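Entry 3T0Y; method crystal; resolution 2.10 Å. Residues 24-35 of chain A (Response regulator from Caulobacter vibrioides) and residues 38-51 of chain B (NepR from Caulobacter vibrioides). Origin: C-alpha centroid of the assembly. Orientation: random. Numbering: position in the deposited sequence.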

# COMPACT_ATOMS: atom_id res chain seq x y z
N HIS A 24 -18.66 -16.00 0.15
CA HIS A 24 -17.41 -15.44 -0.36
C HIS A 24 -16.79 -14.40 0.57
O HIS A 24 -15.66 -13.97 0.37
CB HIS A 24 -17.63 -14.82 -1.75
CG HIS A 24 -18.32 -15.75 -2.70
ND1 HIS A 24 -17.77 -16.95 -3.09
CD2 HIS A 24 -19.52 -15.66 -3.32
CE1 HIS A 24 -18.61 -17.56 -3.92
NE2 HIS A 24 -19.67 -16.79 -4.07
N LEU A 25 -17.53 -13.99 1.60
CA LEU A 25 -17.05 -12.95 2.52
C LEU A 25 -15.73 -13.27 3.21
O LEU A 25 -14.87 -12.39 3.31
CB LEU A 25 -18.12 -12.61 3.56
CG LEU A 25 -19.29 -11.89 2.90
CD1 LEU A 25 -20.27 -11.39 3.92
CD2 LEU A 25 -18.73 -10.75 2.08
N PRO A 26 -15.55 -14.51 3.70
CA PRO A 26 -14.30 -14.84 4.39
C PRO A 26 -13.11 -14.69 3.46
O PRO A 26 -12.00 -14.36 3.89
CB PRO A 26 -14.46 -16.32 4.74
CG PRO A 26 -15.94 -16.50 4.84
CD PRO A 26 -16.53 -15.60 3.79
N TYR A 27 -13.36 -14.93 2.18
CA TYR A 27 -12.29 -14.91 1.18
C TYR A 27 -11.90 -13.50 0.76
O TYR A 27 -10.71 -13.20 0.62
CB TYR A 27 -12.70 -15.79 0.01
CG TYR A 27 -12.92 -17.19 0.50
CD1 TYR A 27 -11.83 -18.01 0.79
CD2 TYR A 27 -14.19 -17.67 0.76
CE1 TYR A 27 -12.01 -19.28 1.27
CE2 TYR A 27 -14.38 -18.94 1.24
CZ TYR A 27 -13.28 -19.74 1.50
OH TYR A 27 -13.45 -21.02 1.98
N ILE A 28 -12.89 -12.63 0.59
CA ILE A 28 -12.56 -11.25 0.25
C ILE A 28 -11.98 -10.52 1.47
O ILE A 28 -11.20 -9.57 1.33
CB ILE A 28 -13.74 -10.49 -0.36
CG1 ILE A 28 -13.22 -9.14 -0.90
CG2 ILE A 28 -14.83 -10.29 0.66
CD1 ILE A 28 -13.97 -8.59 -2.08
N ARG A 29 -12.34 -10.98 2.67
CA ARG A 29 -11.69 -10.46 3.88
C ARG A 29 -10.21 -10.84 3.90
O ARG A 29 -9.37 -10.05 4.31
CB ARG A 29 -12.37 -10.97 5.16
CG ARG A 29 -13.72 -10.34 5.48
CD ARG A 29 -14.21 -10.75 6.89
NE ARG A 29 -13.37 -10.20 7.96
CZ ARG A 29 -12.97 -10.89 9.03
NH1 ARG A 29 -13.31 -12.17 9.17
NH2 ARG A 29 -12.21 -10.30 9.95
N ARG A 30 -9.91 -12.07 3.46
CA ARG A 30 -8.52 -12.52 3.32
C ARG A 30 -7.79 -11.68 2.27
O ARG A 30 -6.70 -11.18 2.53
CB ARG A 30 -8.44 -13.99 2.93
CG ARG A 30 -7.05 -14.40 2.45
CD ARG A 30 -7.02 -15.83 1.96
NE ARG A 30 -7.78 -15.98 0.72
CZ ARG A 30 -8.10 -17.14 0.16
NH1 ARG A 30 -7.75 -18.29 0.73
NH2 ARG A 30 -8.81 -17.15 -0.96
N TYR A 31 -8.40 -11.55 1.09
CA TYR A 31 -7.86 -10.68 0.05
C TYR A 31 -7.61 -9.27 0.61
O TYR A 31 -6.49 -8.76 0.50
CB TYR A 31 -8.79 -10.61 -1.15
CG TYR A 31 -8.31 -9.70 -2.27
CD1 TYR A 31 -7.12 -9.97 -2.94
CD2 TYR A 31 -9.05 -8.59 -2.66
CE1 TYR A 31 -6.69 -9.17 -3.98
CE2 TYR A 31 -8.63 -7.77 -3.69
CZ TYR A 31 -7.43 -8.06 -4.34
OH TYR A 31 -7.00 -7.25 -5.36
N ALA A 32 -8.63 -8.67 1.21
CA ALA A 32 -8.53 -7.28 1.69
C ALA A 32 -7.40 -7.12 2.68
O ALA A 32 -6.72 -6.09 2.70
CB ALA A 32 -9.85 -6.84 2.33
N ARG A 33 -7.19 -8.14 3.51
CA ARG A 33 -6.16 -8.12 4.54
C ARG A 33 -4.79 -8.19 3.89
O ARG A 33 -3.88 -7.43 4.24
CB ARG A 33 -6.35 -9.31 5.49
CG ARG A 33 -5.10 -9.79 6.24
CD ARG A 33 -4.53 -8.72 7.18
NE ARG A 33 -3.31 -9.14 7.88
CZ ARG A 33 -2.07 -9.06 7.39
NH1 ARG A 33 -1.85 -8.60 6.15
NH2 ARG A 33 -1.03 -9.45 8.13
N ALA A 34 -4.66 -9.10 2.93
CA ALA A 34 -3.41 -9.30 2.21
C ALA A 34 -3.01 -8.02 1.50
O ALA A 34 -1.85 -7.60 1.54
CB ALA A 34 -3.58 -10.45 1.21
N LEU A 35 -4.00 -7.40 0.86
CA LEU A 35 -3.80 -6.20 0.06
C LEU A 35 -3.42 -4.97 0.88
O LEU A 35 -2.58 -4.18 0.44
CB LEU A 35 -5.08 -5.90 -0.69
CG LEU A 35 -5.05 -5.00 -1.91
CD1 LEU A 35 -4.01 -5.50 -2.88
CD2 LEU A 35 -6.40 -5.07 -2.55
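Chain B (38-51) LRQMFDEVVNEPVP

Chain B lies on one helix of chain A as a largely apolar contact, supplemented by a long salt bridge and a bridging water, with no direct hydrogen bond between the two stretches. Together they bury 775 Å², both sides summed.

The chain A stretch is helical through Leu A35, and the helix continues beyond it. Chain B changes conformation along its length. It leaves a helix at Met B41, and Phe B42 breaks the helical path. Phe B42 is also the N-cap of a short second helix that begins at Asp B43. From Glu B48 to Val B50 the backbone is extended, with psi between 124° and 151°. Pro B51 is the N-cap of a further helix.

The short helix of chain B runs roughly antiparallel to the chain A helix. The angle between their directions is 146°, and the axes approach to 8.1 Å. The contacts run in the same sense: Phe B42 meets Arg A30, Arg A33 and Ala A34, while Val B50 meets Leu A25 and Pro A26. The backbones come close at Pro A26, whose CA is 4.7 Å from the CA of Val B46.

Phe B42 points toward chain A. Ala A34 CB lies over one face of its ring, 4.2 Å from the ring centroid, in a CH-pi contact. Arg A33 CG packs 3.6 Å from Phe B42 CE1, and Arg A30 CG is 3.6 Å from Phe B42 CB. The aliphatic parts of both arginines thus help to hold the phenylalanine.

Val B45 and Val B46 cover the middle of the contact. Val B45 CG2 is 3.7 Å from Arg A29 CB. Pro A26 CB sits 3.4 Å from the carbonyl O of Val B46. Val B46 CG1 reaches Tyr A27 CE1 at 3.9 Å.

In the extended segment, Val B50 CG1 is 3.7 Å from Leu A25 CD1, and Val B50 CG2 is 3.9 Å from Pro A26 CG.

The guanidinium of Arg A29 lies between Pro B51 CD on one face and Val B45 CG2 on the other. At its edge, Arg A29 NH2 forms the long salt bridge with Glu B48 OE1, at 4.0 Å.

Arg A30 also makes a polar link to chain B through water. Its NH1 donates to water 1 at 2.7 Å, and the water donates to Arg B39 O at 3.1 Å. The same NH1 of Arg A30 lies 3.5 Å from Arg B39 CG.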

# COMPACT_ATOMS: atom_id res chain seq x y z
N LEU B 38 0.92 -18.53 0.75
CA LEU B 38 0.11 -17.40 1.20
C LEU B 38 -1.19 -17.87 1.86
O LEU B 38 -1.56 -17.39 2.93
CB LEU B 38 -0.16 -16.43 0.04
CG LEU B 38 1.04 -15.60 -0.44
CD1 LEU B 38 0.66 -14.74 -1.63
CD2 LEU B 38 1.60 -14.73 0.65
N ARG B 39 -1.87 -18.82 1.22
CA ARG B 39 -3.09 -19.36 1.82
C ARG B 39 -2.82 -19.96 3.20
O ARG B 39 -3.64 -19.84 4.11
CB ARG B 39 -3.80 -20.35 0.89
CG ARG B 39 -4.63 -19.64 -0.16
CD ARG B 39 -5.48 -20.57 -1.01
NE ARG B 39 -4.67 -21.42 -1.88
CZ ARG B 39 -4.05 -21.00 -2.98
NH1 ARG B 39 -4.13 -19.73 -3.34
NH2 ARG B 39 -3.34 -21.86 -3.70
N GLN B 40 -1.65 -20.56 3.37
CA GLN B 40 -1.27 -21.12 4.67
C GLN B 40 -1.35 -20.09 5.79
O GLN B 40 -1.95 -20.34 6.84
CB GLN B 40 0.12 -21.73 4.63
CG GLN B 40 0.19 -23.12 4.01
CD GLN B 40 1.63 -23.62 3.87
OE1 GLN B 40 2.53 -23.18 4.60
NE2 GLN B 40 1.86 -24.52 2.92
N MSE B 41 -0.75 -18.92 5.59
CA MSE B 41 -0.71 -17.96 6.68
C MSE B 41 -1.89 -17.00 6.70
O MSE B 41 -2.03 -16.19 7.62
CB MSE B 41 0.62 -17.21 6.73
CG MSE B 41 0.80 -16.17 5.67
SE MSE B 41 2.71 -15.83 5.45
CE MSE B 41 2.95 -16.78 3.77
N PHE B 42 -2.76 -17.10 5.70
CA PHE B 42 -4.00 -16.33 5.71
C PHE B 42 -5.20 -17.20 6.05
O PHE B 42 -6.36 -16.79 5.88
CB PHE B 42 -4.20 -15.56 4.40
CG PHE B 42 -3.31 -14.35 4.27
CD1 PHE B 42 -3.47 -13.26 5.11
CD2 PHE B 42 -2.31 -14.31 3.31
CE1 PHE B 42 -2.65 -12.15 5.00
CE2 PHE B 42 -1.49 -13.21 3.19
CZ PHE B 42 -1.66 -12.12 4.04
N ASP B 43 -4.92 -18.40 6.53
CA ASP B 43 -5.95 -19.34 6.96
C ASP B 43 -6.85 -18.76 8.06
O ASP B 43 -8.07 -18.91 8.01
CB ASP B 43 -5.29 -20.63 7.46
CG ASP B 43 -6.26 -21.79 7.55
OD1 ASP B 43 -6.66 -22.32 6.48
OD2 ASP B 43 -6.62 -22.18 8.69
N GLU B 44 -6.25 -18.08 9.03
CA GLU B 44 -6.97 -17.55 10.18
C GLU B 44 -8.28 -16.87 9.78
O GLU B 44 -9.36 -17.38 10.10
CB GLU B 44 -6.09 -16.55 10.96
N VAL B 45 -8.15 -15.75 9.08
CA VAL B 45 -9.29 -14.92 8.67
C VAL B 45 -10.36 -15.68 7.87
O VAL B 45 -11.56 -15.39 7.98
CB VAL B 45 -8.80 -13.73 7.81
CG1 VAL B 45 -7.85 -14.22 6.74
CG2 VAL B 45 -9.98 -12.96 7.20
N VAL B 46 -9.91 -16.63 7.07
CA VAL B 46 -10.82 -17.42 6.25
C VAL B 46 -11.74 -18.25 7.14
O VAL B 46 -12.86 -18.59 6.74
CB VAL B 46 -10.06 -18.34 5.29
CG1 VAL B 46 -10.89 -19.56 4.95
CG2 VAL B 46 -9.68 -17.58 4.05
N ASN B 47 -11.28 -18.57 8.34
CA ASN B 47 -12.02 -19.46 9.23
C ASN B 47 -12.71 -18.77 10.41
O ASN B 47 -13.47 -19.40 11.14
CB ASN B 47 -11.12 -20.62 9.70
CG ASN B 47 -10.59 -21.44 8.54
OD1 ASN B 47 -11.28 -22.32 8.02
ND2 ASN B 47 -9.37 -21.14 8.12
N GLU B 48 -12.45 -17.49 10.59
CA GLU B 48 -13.20 -16.72 11.56
C GLU B 48 -14.61 -16.51 11.02
O GLU B 48 -14.80 -16.39 9.81
CB GLU B 48 -12.56 -15.36 11.80
CG GLU B 48 -11.07 -15.40 12.08
CD GLU B 48 -10.47 -14.01 12.22
OE1 GLU B 48 -11.21 -13.08 12.62
OE2 GLU B 48 -9.26 -13.84 11.92
N PRO B 49 -15.59 -16.45 11.92
CA PRO B 49 -16.97 -16.13 11.52
C PRO B 49 -17.02 -14.74 10.90
O PRO B 49 -16.22 -13.88 11.25
CB PRO B 49 -17.72 -16.13 12.85
CG PRO B 49 -16.68 -15.79 13.86
CD PRO B 49 -15.44 -16.49 13.38
N VAL B 50 -17.97 -14.53 10.00
CA VAL B 50 -18.10 -13.25 9.33
C VAL B 50 -18.76 -12.20 10.23
O VAL B 50 -19.86 -12.43 10.73
CB VAL B 50 -18.95 -13.39 8.08
CG1 VAL B 50 -19.09 -12.05 7.37
CG2 VAL B 50 -18.37 -14.47 7.16
N PRO B 51 -18.10 -11.06 10.44
CA PRO B 51 -18.61 -9.91 11.20
C PRO B 51 -20.09 -9.65 10.96
O PRO B 51 -20.49 -9.49 9.78
CB PRO B 51 -17.79 -8.75 10.63
CG PRO B 51 -16.47 -9.37 10.29
CD PRO B 51 -16.74 -10.82 9.92
O HOH W 1 -6.36 -18.83 3.00